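Local coordinates for cellulose-binding protein (Saccharophagus degradans, PDB 2X32) that binds a long polyisoprenoid diphosphate within a YceI-like domain and is implicated in plant cell wall breakdown, at residues G45-V50 with V84-A89; D99-V104 with D118-V123; V133-P138 with V170-F175. One frame throughout, in Å; residues are numbered along the deposited sequence. Where two conformers were deposited one is given.

Overall arrangement
The three contacts illustrate how one curled antiparallel sheet can enclose a long lipid. They follow one another along the chain, each closing before the next opens. Contact 1 joins strand 46-52 to the end of strand 79-85, contact 2 pairs the hairpin strands 99-109 and 115-125, and contact 3 joins strands 130-142 and 167-177. Strands 79-85 and 99-109 are neighbours, as are 115-125 and 130-142, so the contacts follow the wall round the ligand. The centre of contact 2 lies about 12 Å from that of contact 1 and about 10 Å from that of contact 3; the centres of contacts 1 and 3 are about 15 Å apart. All touch the octaprenyl chain, consistent with the lipocalin-like barrel of the YceI family.

Contact 1 (G45-V50 with V84-A89); sequences GEAQLV and VPVDLA. With OTP ((2E,6E,10E,14E,18E,22E,26E)-3,7,11,15,19,23,27,31-octamethyldotriaconta-2,6,10,14,18,22,26,30-octaenyl trihydrogen diphosphate), chain C.
Gly45, Glu46 and Ala47 meet Val84, Pro85 and Val86 chiefly through their backbones. Ala47 and Val84 form an antiparallel hydrogen-bonded pair, with Ala47 N 2.8 Å from Val84 O and Val84 N 2.9 Å from Ala47 O. One step on, Glu46 faces Pro85 as a non-hydrogen-bonded pair. The ladder ends where Val86 N donates to Gly45 O at 2.8 Å. That carbonyl is also approached by Pro85 CA, 3.4 Å from Gly45 O, in a CA-H...O contact. Gly45 has left-handed backbone angles (phi 87°, psi 26°), and a side chain there would run into Val86 O and into the carbonyl of the residue before it.

Strands 46-52 and 79-85 are neighbours in the curled sheet of the YceI-like domain. Glu46 and Pro85 occupy its exposed face, whereas Ala47 and Val84 lie on the face lining the polyisoprenoid pocket. After Val86 the chain turns into helix 88-92, with Asp87 at the N-cap and its OD1 accepting from Ala90 N.

The apolar contacts gather on the pocket face. Ala47 CB packs 3.7 Å from Val86 CG2. This CG2 branch, anti to the carbonyl carbon, also reaches the tail of the lipid, 3.6 Å from ligand C2. Ala47 CB lies 3.7 Å from ligand C5, and Val84 CG2 lies 3.7 Å from the branch methyl C8. Beyond the pocket, Leu88 brings CD1 up to Gly45 N, while its side chain also touches Ile41 and Ala8.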
# COMPACT_ATOMS: atom_id res chain seq x y z
N GLY A 45 5.68 18.62 4.59
CA GLY A 45 6.45 17.55 4.00
C GLY A 45 6.09 16.17 4.50
O GLY A 45 6.96 15.32 4.52
N GLU A 46 4.88 15.98 4.97
CA GLU A 46 4.43 14.64 5.37
C GLU A 46 3.52 14.12 4.29
O GLU A 46 2.43 14.65 4.06
CB GLU A 46 3.73 14.61 6.72
CG GLU A 46 3.30 13.14 7.08
CD GLU A 46 2.90 12.93 8.54
OE1 GLU A 46 1.69 13.11 8.84
OE2 GLU A 46 3.80 12.52 9.33
N ALA A 47 3.96 13.04 3.64
CA ALA A 47 3.13 12.33 2.70
C ALA A 47 2.36 11.24 3.41
O ALA A 47 2.91 10.56 4.29
CB ALA A 47 3.97 11.69 1.59
N GLN A 48 1.09 11.06 3.04
CA GLN A 48 0.33 9.98 3.59
C GLN A 48 -0.39 9.23 2.48
O GLN A 48 -0.80 9.80 1.47
CB GLN A 48 -0.61 10.53 4.67
CG GLN A 48 -1.32 9.52 5.51
CD GLN A 48 -1.87 10.15 6.77
OE1 GLN A 48 -1.17 10.28 7.79
NE2 GLN A 48 -3.14 10.53 6.72
N LEU A 49 -0.53 7.93 2.70
CA LEU A 49 -1.36 7.08 1.86
C LEU A 49 -2.25 6.34 2.90
O LEU A 49 -1.75 5.68 3.80
CB LEU A 49 -0.56 6.04 1.08
CG LEU A 49 -1.42 5.02 0.34
CD1 LEU A 49 -2.20 5.72 -0.81
CD2 LEU A 49 -0.55 3.91 -0.25
N VAL A 50 -3.57 6.45 2.76
CA VAL A 50 -4.50 5.74 3.61
C VAL A 50 -5.18 4.67 2.71
O VAL A 50 -5.80 4.97 1.67
CB VAL A 50 -5.55 6.67 4.19
CG1 VAL A 50 -6.57 5.88 5.08
CG2 VAL A 50 -4.90 7.83 4.95
N VAL A 84 5.24 9.18 5.28
CA VAL A 84 6.62 9.26 4.68
C VAL A 84 7.02 10.72 4.70
O VAL A 84 6.30 11.54 4.14
CB VAL A 84 6.62 8.79 3.21
CG1 VAL A 84 8.07 8.87 2.58
CG2 VAL A 84 6.02 7.34 2.96
N PRO A 85 8.18 11.06 5.27
CA PRO A 85 8.71 12.42 5.12
C PRO A 85 9.21 12.65 3.72
O PRO A 85 9.87 11.77 3.13
CB PRO A 85 9.90 12.47 6.11
CG PRO A 85 10.21 11.09 6.35
CD PRO A 85 8.93 10.31 6.30
N VAL A 86 8.84 13.80 3.14
CA VAL A 86 9.18 14.10 1.75
C VAL A 86 9.88 15.45 1.72
O VAL A 86 9.56 16.31 2.54
CB VAL A 86 7.86 14.17 0.93
CG1 VAL A 86 7.95 14.97 -0.42
CG2 VAL A 86 7.41 12.72 0.76
N ASP A 87 10.84 15.58 0.82
CA ASP A 87 11.53 16.86 0.52
C ASP A 87 10.78 17.54 -0.60
O ASP A 87 10.97 17.26 -1.76
CB ASP A 87 12.96 16.55 0.10
CG ASP A 87 13.78 17.79 -0.19
OD1 ASP A 87 13.22 18.91 -0.33
OD2 ASP A 87 15.03 17.65 -0.22
N LEU A 88 9.93 18.49 -0.23
CA LEU A 88 9.11 19.16 -1.23
C LEU A 88 9.94 19.94 -2.25
O LEU A 88 9.52 20.09 -3.40
CB LEU A 88 8.14 20.16 -0.57
CG LEU A 88 7.01 19.51 0.27
CD1 LEU A 88 6.19 20.59 0.93
CD2 LEU A 88 6.14 18.72 -0.59
N ALA A 89 11.08 20.50 -1.84
CA ALA A 89 11.94 21.24 -2.78
C ALA A 89 12.56 20.29 -3.81
O ALA A 89 12.73 20.63 -4.96
CB ALA A 89 13.01 22.04 -2.09
O7 OTP C . -8.02 -22.45 -2.79
P2 OTP C . -9.40 -22.02 -2.36
O5 OTP C . -10.15 -23.11 -1.62
O6 OTP C . -10.21 -21.33 -3.43
O4 OTP C . -9.10 -20.90 -1.19
P1 OTP C . -9.38 -19.31 -1.27
O2 OTP C . -8.23 -18.75 -2.08
O3 OTP C . -10.83 -18.93 -1.52
O1 OTP C . -9.04 -18.69 0.19
C40 OTP C . -7.65 -18.67 0.59
C39 OTP C . -7.18 -17.23 0.83
C37 OTP C . -6.05 -16.75 0.35
C38 OTP C . -5.04 -17.48 -0.55
C36 OTP C . -5.65 -15.32 0.69
C35 OTP C . -4.51 -15.21 1.67
C34 OTP C . -4.11 -13.73 1.88
C32 OTP C . -2.86 -13.29 2.10
C33 OTP C . -1.68 -14.19 2.07
C31 OTP C . -2.67 -11.77 2.21
C30 OTP C . -2.01 -11.23 3.46
C29 OTP C . -1.78 -9.72 3.37
C27 OTP C . -0.73 -9.09 3.87
C28 OTP C . 0.37 -9.75 4.71
C26 OTP C . -0.50 -7.62 3.61
C25 OTP C . -1.48 -6.93 2.69
C24 OTP C . -0.98 -5.59 2.12
C22 OTP C . -1.32 -4.38 2.55
C23 OTP C . -2.37 -4.08 3.59
C21 OTP C . -0.66 -3.20 1.90
C20 OTP C . 0.33 -2.46 2.83
C19 OTP C . 0.96 -1.21 2.20
C17 OTP C . 2.21 -1.11 1.74
C18 OTP C . 3.29 -2.12 1.90
C16 OTP C . 2.60 0.14 0.98
C15 OTP C . 3.72 0.89 1.62
C14 OTP C . 3.85 2.29 1.06
C12 OTP C . 5.02 2.95 0.88
C13 OTP C . 6.37 2.30 1.18
C11 OTP C . 5.08 4.35 0.37
C10 OTP C . 3.83 4.96 -0.12
C9 OTP C . 3.97 6.28 -0.87
C7 OTP C . 3.67 7.51 -0.41
C8 OTP C . 3.01 7.82 0.92
C6 OTP C . 3.97 8.69 -1.30
C5 OTP C . 5.28 9.39 -0.98
C4 OTP C . 5.51 10.61 -1.82
C2 OTP C . 6.71 10.98 -2.27
C3 OTP C . 8.02 10.32 -2.05
C1 OTP C . 6.79 12.25 -3.07

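Contact 2 (D99-V104 with D118-V123). With OTP ((2E,6E,10E,14E,18E,22E,26E)-3,7,11,15,19,23,27,31-octamethyldotriaconta-2,6,10,14,18,22,26,30-octaenyl trihydrogen diphosphate), chain C.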
# COMPACT_ATOMS: atom_id res chain seq x y z
N ASP A 99 12.70 11.82 -13.36
CA ASP A 99 12.50 11.01 -12.17
C ASP A 99 13.63 11.18 -11.18
O ASP A 99 14.69 11.74 -11.49
CB ASP A 99 12.42 9.55 -12.55
CG ASP A 99 13.79 8.90 -12.63
OD1 ASP A 99 14.78 9.44 -13.24
OD2 ASP A 99 13.89 7.84 -12.10
N MET A 100 13.39 10.72 -9.98
CA MET A 100 14.43 10.59 -8.98
C MET A 100 14.10 9.40 -8.11
O MET A 100 12.92 9.02 -7.96
CB MET A 100 14.57 11.84 -8.13
CG MET A 100 13.30 12.21 -7.40
SD MET A 100 13.52 13.81 -6.64
CE MET A 100 12.04 13.82 -5.59
N LEU A 101 15.13 8.80 -7.55
CA LEU A 101 15.00 7.74 -6.54
C LEU A 101 15.04 8.38 -5.16
O LEU A 101 15.94 9.23 -4.88
CB LEU A 101 16.16 6.76 -6.67
CG LEU A 101 16.29 6.07 -7.98
CD1 LEU A 101 17.58 5.13 -7.98
CD2 LEU A 101 15.02 5.30 -8.28
N VAL A 102 14.16 7.95 -4.28
CA VAL A 102 14.12 8.47 -2.90
C VAL A 102 14.17 7.28 -1.96
O VAL A 102 13.33 6.41 -2.05
CB VAL A 102 12.81 9.29 -2.66
CG1 VAL A 102 12.80 10.00 -1.28
CG2 VAL A 102 12.59 10.35 -3.75
N ASP A 103 15.16 7.22 -1.10
CA ASP A 103 15.28 6.18 -0.07
C ASP A 103 14.48 6.66 1.13
O ASP A 103 14.80 7.73 1.68
CB ASP A 103 16.73 6.02 0.29
CG ASP A 103 17.58 5.47 -0.87
OD1 ASP A 103 17.06 4.59 -1.57
OD2 ASP A 103 18.73 5.93 -0.99
N VAL A 104 13.39 5.97 1.43
CA VAL A 104 12.46 6.35 2.51
C VAL A 104 12.46 5.38 3.66
O VAL A 104 12.67 4.20 3.51
CB VAL A 104 11.01 6.51 1.97
CG1 VAL A 104 10.94 7.43 0.78
CG2 VAL A 104 10.38 5.17 1.61
N ASP A 118 11.74 0.36 5.00
CA ASP A 118 12.89 1.01 4.42
C ASP A 118 12.95 0.56 2.96
O ASP A 118 13.20 -0.61 2.66
CB ASP A 118 14.18 0.58 5.17
CG ASP A 118 14.24 1.14 6.57
OD1 ASP A 118 14.18 2.40 6.70
OD2 ASP A 118 14.37 0.34 7.55
N THR A 119 12.61 1.47 2.06
CA THR A 119 12.53 1.07 0.64
C THR A 119 12.86 2.27 -0.22
O THR A 119 13.06 3.40 0.25
CB THR A 119 11.16 0.51 0.29
OG1 THR A 119 11.20 -0.22 -0.96
CG2 THR A 119 10.11 1.63 0.20
N GLN A 120 12.90 2.06 -1.53
CA GLN A 120 13.23 3.10 -2.46
C GLN A 120 12.00 3.34 -3.35
O GLN A 120 11.39 2.37 -3.86
CB GLN A 120 14.41 2.64 -3.32
CG GLN A 120 14.99 3.68 -4.12
CD GLN A 120 16.33 3.14 -4.71
OE1 GLN A 120 16.28 2.24 -5.58
NE2 GLN A 120 17.49 3.55 -4.18
N LEU A 121 11.66 4.61 -3.48
CA LEU A 121 10.54 5.05 -4.32
C LEU A 121 11.07 5.75 -5.55
O LEU A 121 12.14 6.37 -5.53
CB LEU A 121 9.60 5.98 -3.59
CG LEU A 121 9.05 5.41 -2.27
CD1 LEU A 121 8.10 6.47 -1.58
CD2 LEU A 121 8.33 4.07 -2.43
N ASN A 122 10.32 5.57 -6.65
CA ASN A 122 10.53 6.29 -7.86
C ASN A 122 9.50 7.42 -7.90
O ASN A 122 8.30 7.18 -7.74
CB ASN A 122 10.37 5.39 -9.08
CG ASN A 122 10.76 6.08 -10.35
OD1 ASN A 122 9.98 6.90 -10.90
ND2 ASN A 122 12.02 5.82 -10.82
N VAL A 123 9.99 8.65 -8.04
CA VAL A 123 9.15 9.81 -8.16
C VAL A 123 9.41 10.46 -9.51
O VAL A 123 10.55 10.82 -9.81
CB VAL A 123 9.43 10.82 -7.05
CG1 VAL A 123 8.51 12.11 -7.21
CG2 VAL A 123 9.29 10.17 -5.65
O7 OTP C . -8.02 -22.45 -2.79
P2 OTP C . -9.40 -22.02 -2.36
O5 OTP C . -10.15 -23.11 -1.62
O6 OTP C . -10.21 -21.33 -3.43
O4 OTP C . -9.10 -20.90 -1.19
P1 OTP C . -9.38 -19.31 -1.27
O2 OTP C . -8.23 -18.75 -2.08
O3 OTP C . -10.83 -18.93 -1.52
O1 OTP C . -9.04 -18.69 0.19
C40 OTP C . -7.65 -18.67 0.59
C39 OTP C . -7.18 -17.23 0.83
C37 OTP C . -6.05 -16.75 0.35
C38 OTP C . -5.04 -17.48 -0.55
C36 OTP C . -5.65 -15.32 0.69
C35 OTP C . -4.51 -15.21 1.67
C34 OTP C . -4.11 -13.73 1.88
C32 OTP C . -2.86 -13.29 2.10
C33 OTP C . -1.68 -14.19 2.07
C31 OTP C . -2.67 -11.77 2.21
C30 OTP C . -2.01 -11.23 3.46
C29 OTP C . -1.78 -9.72 3.37
C27 OTP C . -0.73 -9.09 3.87
C28 OTP C . 0.37 -9.75 4.71
C26 OTP C . -0.50 -7.62 3.61
C25 OTP C . -1.48 -6.93 2.69
C24 OTP C . -0.98 -5.59 2.12
C22 OTP C . -1.32 -4.38 2.55
C23 OTP C . -2.37 -4.08 3.59
C21 OTP C . -0.66 -3.20 1.90
C20 OTP C . 0.33 -2.46 2.83
C19 OTP C . 0.96 -1.21 2.20
C17 OTP C . 2.21 -1.11 1.74
C18 OTP C . 3.29 -2.12 1.90
C16 OTP C . 2.60 0.14 0.98
C15 OTP C . 3.72 0.89 1.62
C14 OTP C . 3.85 2.29 1.06
C12 OTP C . 5.02 2.95 0.88
C13 OTP C . 6.37 2.30 1.18
C11 OTP C . 5.08 4.35 0.37
C10 OTP C . 3.83 4.96 -0.12
C9 OTP C . 3.97 6.28 -0.87
C7 OTP C . 3.67 7.51 -0.41
C8 OTP C . 3.01 7.82 0.92
C6 OTP C . 3.97 8.69 -1.30
C5 OTP C . 5.28 9.39 -0.98
C4 OTP C . 5.51 10.61 -1.82
C2 OTP C . 6.71 10.98 -2.27
C3 OTP C . 8.02 10.32 -2.05
C1 OTP C . 6.79 12.25 -3.07
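Asp103 and Gln120 lie side by side on the outer face of the hairpin, pointing the same way. CG of Gln120 is anti to the backbone N (chi1 -169°), and the extended chain carries CD out beside Asp103. Amide and carboxylate are nearly coplanar, their planes 22° apart. Gln120 NE2 donates to Asp103 OD1 on its syn side at 2.8 Å. Leu101 CD1 flanks the same amide, 4.0 Å from Gln120 OE1. An alanine in place of Gln120 would probably leave Asp103 OD1 without this donor and take away the amide that flanks Leu101 CD1.

Asn122 crosses Asp99 at about a right angle, and its ND2 meets the anti lone pair of Asp99 OD2 at 3.0 Å in the conformer given. Asn122 ND2 also bonds Gln136 OE1 on strand 130-142.

On the inner face, Val104 lies alongside Thr119, CG2 to CG2 at 3.8 Å, and crosses Leu121 at about a right angle, its CG1 3.8 Å from Leu121 CD1. Val102 CG2 packs on Val123 CG2. Ligand methyl C3 sits 3.8 Å from Val123 CG2 and 3.9 Å from Leu121 CD1. One face of the ladder is thus mainly polar, while the other presents hydrocarbon to the lipid tail.

Contact 3 (V133-P138 with V170-F175). With OTP ((2E,6E,10E,14E,18E,22E,26E)-3,7,11,15,19,23,27,31-octamethyldotriaconta-2,6,10,14,18,22,26,30-octaenyl trihydrogen diphosphate), chain C; IMD (imidazole), chain D.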
# COMPACT_ATOMS: atom_id res chain seq x y z
N VAL A 133 4.29 8.37 -8.12
CA VAL A 133 5.14 7.73 -7.13
C VAL A 133 4.88 6.24 -7.12
O VAL A 133 3.75 5.79 -7.00
CB VAL A 133 4.91 8.30 -5.70
CG1 VAL A 133 5.92 7.73 -4.70
CG2 VAL A 133 5.01 9.84 -5.74
N GLN A 134 5.95 5.48 -7.22
CA GLN A 134 5.79 4.03 -7.23
C GLN A 134 6.96 3.34 -6.55
O GLN A 134 8.04 3.91 -6.39
CB GLN A 134 5.52 3.58 -8.67
CG GLN A 134 6.72 3.81 -9.62
CD GLN A 134 6.38 3.52 -11.04
OE1 GLN A 134 5.85 2.45 -11.36
NE2 GLN A 134 6.65 4.50 -11.91
N ASN A 135 6.74 2.12 -6.12
CA ASN A 135 7.86 1.35 -5.56
C ASN A 135 8.87 1.06 -6.66
O ASN A 135 8.52 0.54 -7.75
CB ASN A 135 7.40 0.05 -4.88
CG ASN A 135 6.54 -0.84 -5.78
OD1 ASN A 135 5.46 -0.41 -6.23
ND2 ASN A 135 6.96 -2.09 -5.97
N GLN A 136 10.12 1.38 -6.39
CA GLN A 136 11.16 1.20 -7.40
C GLN A 136 11.46 -0.22 -7.60
O GLN A 136 11.85 -0.62 -8.70
CB GLN A 136 12.41 1.97 -6.99
CG GLN A 136 13.63 1.69 -7.93
CD GLN A 136 13.46 2.15 -9.36
OE1 GLN A 136 12.59 2.97 -9.67
NE2 GLN A 136 14.28 1.61 -10.26
N SER A 137 11.30 -1.05 -6.59
CA SER A 137 11.58 -2.47 -6.78
C SER A 137 10.50 -3.28 -6.15
O SER A 137 9.73 -2.78 -5.31
CB SER A 137 12.93 -2.81 -6.21
OG SER A 137 12.94 -2.50 -4.84
N PRO A 138 10.47 -4.58 -6.50
CA PRO A 138 9.55 -5.42 -5.79
C PRO A 138 9.69 -5.26 -4.24
O PRO A 138 10.79 -5.16 -3.71
CB PRO A 138 9.88 -6.81 -6.28
CG PRO A 138 10.40 -6.58 -7.73
CD PRO A 138 11.21 -5.31 -7.56
N VAL A 170 3.92 -6.31 -2.61
CA VAL A 170 3.00 -5.17 -2.75
C VAL A 170 3.55 -4.26 -3.84
O VAL A 170 4.74 -4.02 -3.88
CB VAL A 170 2.91 -4.40 -1.42
CG1 VAL A 170 2.07 -3.08 -1.60
CG2 VAL A 170 2.32 -5.26 -0.38
N ASP A 171 2.69 -3.78 -4.74
CA ASP A 171 3.02 -2.82 -5.79
C ASP A 171 2.04 -1.70 -5.81
O ASP A 171 0.86 -1.90 -5.52
CB ASP A 171 2.99 -3.48 -7.14
CG ASP A 171 4.11 -4.42 -7.32
OD1 ASP A 171 5.27 -3.98 -7.42
OD2 ASP A 171 3.81 -5.63 -7.43
N PHE A 172 2.50 -0.50 -6.11
CA PHE A 172 1.59 0.64 -6.17
C PHE A 172 2.04 1.64 -7.18
O PHE A 172 3.24 1.78 -7.45
CB PHE A 172 1.37 1.30 -4.80
CG PHE A 172 2.66 1.67 -4.06
CD1 PHE A 172 3.34 2.87 -4.33
CD2 PHE A 172 3.20 0.82 -3.11
CE1 PHE A 172 4.51 3.17 -3.69
CE2 PHE A 172 4.38 1.16 -2.48
CZ PHE A 172 5.00 2.34 -2.76
N VAL A 173 1.10 2.35 -7.76
CA VAL A 173 1.35 3.55 -8.59
C VAL A 173 0.39 4.61 -8.04
O VAL A 173 -0.84 4.47 -8.11
CB VAL A 173 1.12 3.31 -10.06
CG1 VAL A 173 1.37 4.63 -10.84
CG2 VAL A 173 2.04 2.15 -10.57
N LEU A 174 0.96 5.68 -7.48
CA LEU A 174 0.21 6.74 -6.83
C LEU A 174 0.38 8.02 -7.63
O LEU A 174 1.51 8.35 -8.03
CB LEU A 174 0.72 6.96 -5.42
CG LEU A 174 0.73 5.71 -4.55
CD1 LEU A 174 1.37 6.03 -3.23
CD2 LEU A 174 -0.63 5.03 -4.34
N PHE A 175 -0.71 8.73 -7.86
CA PHE A 175 -0.64 10.02 -8.54
C PHE A 175 -1.03 11.09 -7.59
O PHE A 175 -2.09 10.98 -6.94
CB PHE A 175 -1.59 9.99 -9.74
CG PHE A 175 -1.18 9.02 -10.80
CD1 PHE A 175 -0.30 9.39 -11.83
CD2 PHE A 175 -1.64 7.71 -10.80
CE1 PHE A 175 0.11 8.48 -12.79
CE2 PHE A 175 -1.22 6.81 -11.78
CZ PHE A 175 -0.36 7.18 -12.74
O7 OTP C . -8.02 -22.45 -2.79
P2 OTP C . -9.40 -22.02 -2.36
O5 OTP C . -10.15 -23.11 -1.62
O6 OTP C . -10.21 -21.33 -3.43
O4 OTP C . -9.10 -20.90 -1.19
P1 OTP C . -9.38 -19.31 -1.27
O2 OTP C . -8.23 -18.75 -2.08
O3 OTP C . -10.83 -18.93 -1.52
O1 OTP C . -9.04 -18.69 0.19
C40 OTP C . -7.65 -18.67 0.59
C39 OTP C . -7.18 -17.23 0.83
C37 OTP C . -6.05 -16.75 0.35
C38 OTP C . -5.04 -17.48 -0.55
C36 OTP C . -5.65 -15.32 0.69
C35 OTP C . -4.51 -15.21 1.67
C34 OTP C . -4.11 -13.73 1.88
C32 OTP C . -2.86 -13.29 2.10
C33 OTP C . -1.68 -14.19 2.07
C31 OTP C . -2.67 -11.77 2.21
C30 OTP C . -2.01 -11.23 3.46
C29 OTP C . -1.78 -9.72 3.37
C27 OTP C . -0.73 -9.09 3.87
C28 OTP C . 0.37 -9.75 4.71
C26 OTP C . -0.50 -7.62 3.61
C25 OTP C . -1.48 -6.93 2.69
C24 OTP C . -0.98 -5.59 2.12
C22 OTP C . -1.32 -4.38 2.55
C23 OTP C . -2.37 -4.08 3.59
C21 OTP C . -0.66 -3.20 1.90
C20 OTP C . 0.33 -2.46 2.83
C19 OTP C . 0.96 -1.21 2.20
C17 OTP C . 2.21 -1.11 1.74
C18 OTP C . 3.29 -2.12 1.90
C16 OTP C . 2.60 0.14 0.98
C15 OTP C . 3.72 0.89 1.62
C14 OTP C . 3.85 2.29 1.06
C12 OTP C . 5.02 2.95 0.88
C13 OTP C . 6.37 2.30 1.18
C11 OTP C . 5.08 4.35 0.37
C10 OTP C . 3.83 4.96 -0.12
C9 OTP C . 3.97 6.28 -0.87
C7 OTP C . 3.67 7.51 -0.41
C8 OTP C . 3.01 7.82 0.92
C6 OTP C . 3.97 8.69 -1.30
C5 OTP C . 5.28 9.39 -0.98
C4 OTP C . 5.51 10.61 -1.82
C2 OTP C . 6.71 10.98 -2.27
C3 OTP C . 8.02 10.32 -2.05
C1 OTP C . 6.79 12.25 -3.07
N1 IMD D . 4.12 -1.60 -10.28
C2 IMD D . 4.39 -0.48 -11.01
N3 IMD D . 5.44 0.16 -10.41
C4 IMD D . 5.84 -0.53 -9.31
C5 IMD D . 5.00 -1.63 -9.23
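Val133 and Leu174 form an antiparallel hydrogen-bonded pair, Val133 N to Leu174 O and Leu174 N to Val133 O, both 2.8 Å long. The short strand axes run 171° apart in direction and approach to 4.8 Å. Strand 130-142 is interrupted after Asn135, whose side chain supplies bonds to strand 167-177; the two strands meet again where the backbone of Val170 bonds to that of Leu139.

In Asn135, CG sits between the backbone N and the carbonyl carbon (chi1 54°), and the amide beyond it reaches strand 167-177. Asn135 OD1 accepts from Phe172 N at 3.0 Å, where a strand carbonyl might otherwise serve. Its ND2 donates almost straight (177°) to Asp171 OD1 at 2.9 Å, and also to Ser137 O, 2.9 Å from ND2, approaching from above that carbonyl plane. Three bonds therefore fix which end of the amide is oxygen and which nitrogen.

Phe172 holds one face of its ring beneath Asn135 OD1, which lies over the ring centre. Its far end turns to the pocket, with Phe172 CZ 3.7 Å from ligand C12 and also against Leu121. Leu174 CD1 comes within 3.5 Å of ligand C9, and Val170 lines the chain further along, near the branch methyl C18. On the outer face an imidazole, probably from the crystallisation liquor, lies beside Gln134, Asn135 and Asp171.

The chemistry is consistent with a wall whose break is bridged by a polar side chain, while aromatic and aliphatic groups on the inner face meet the isoprenoid through van der Waals contacts.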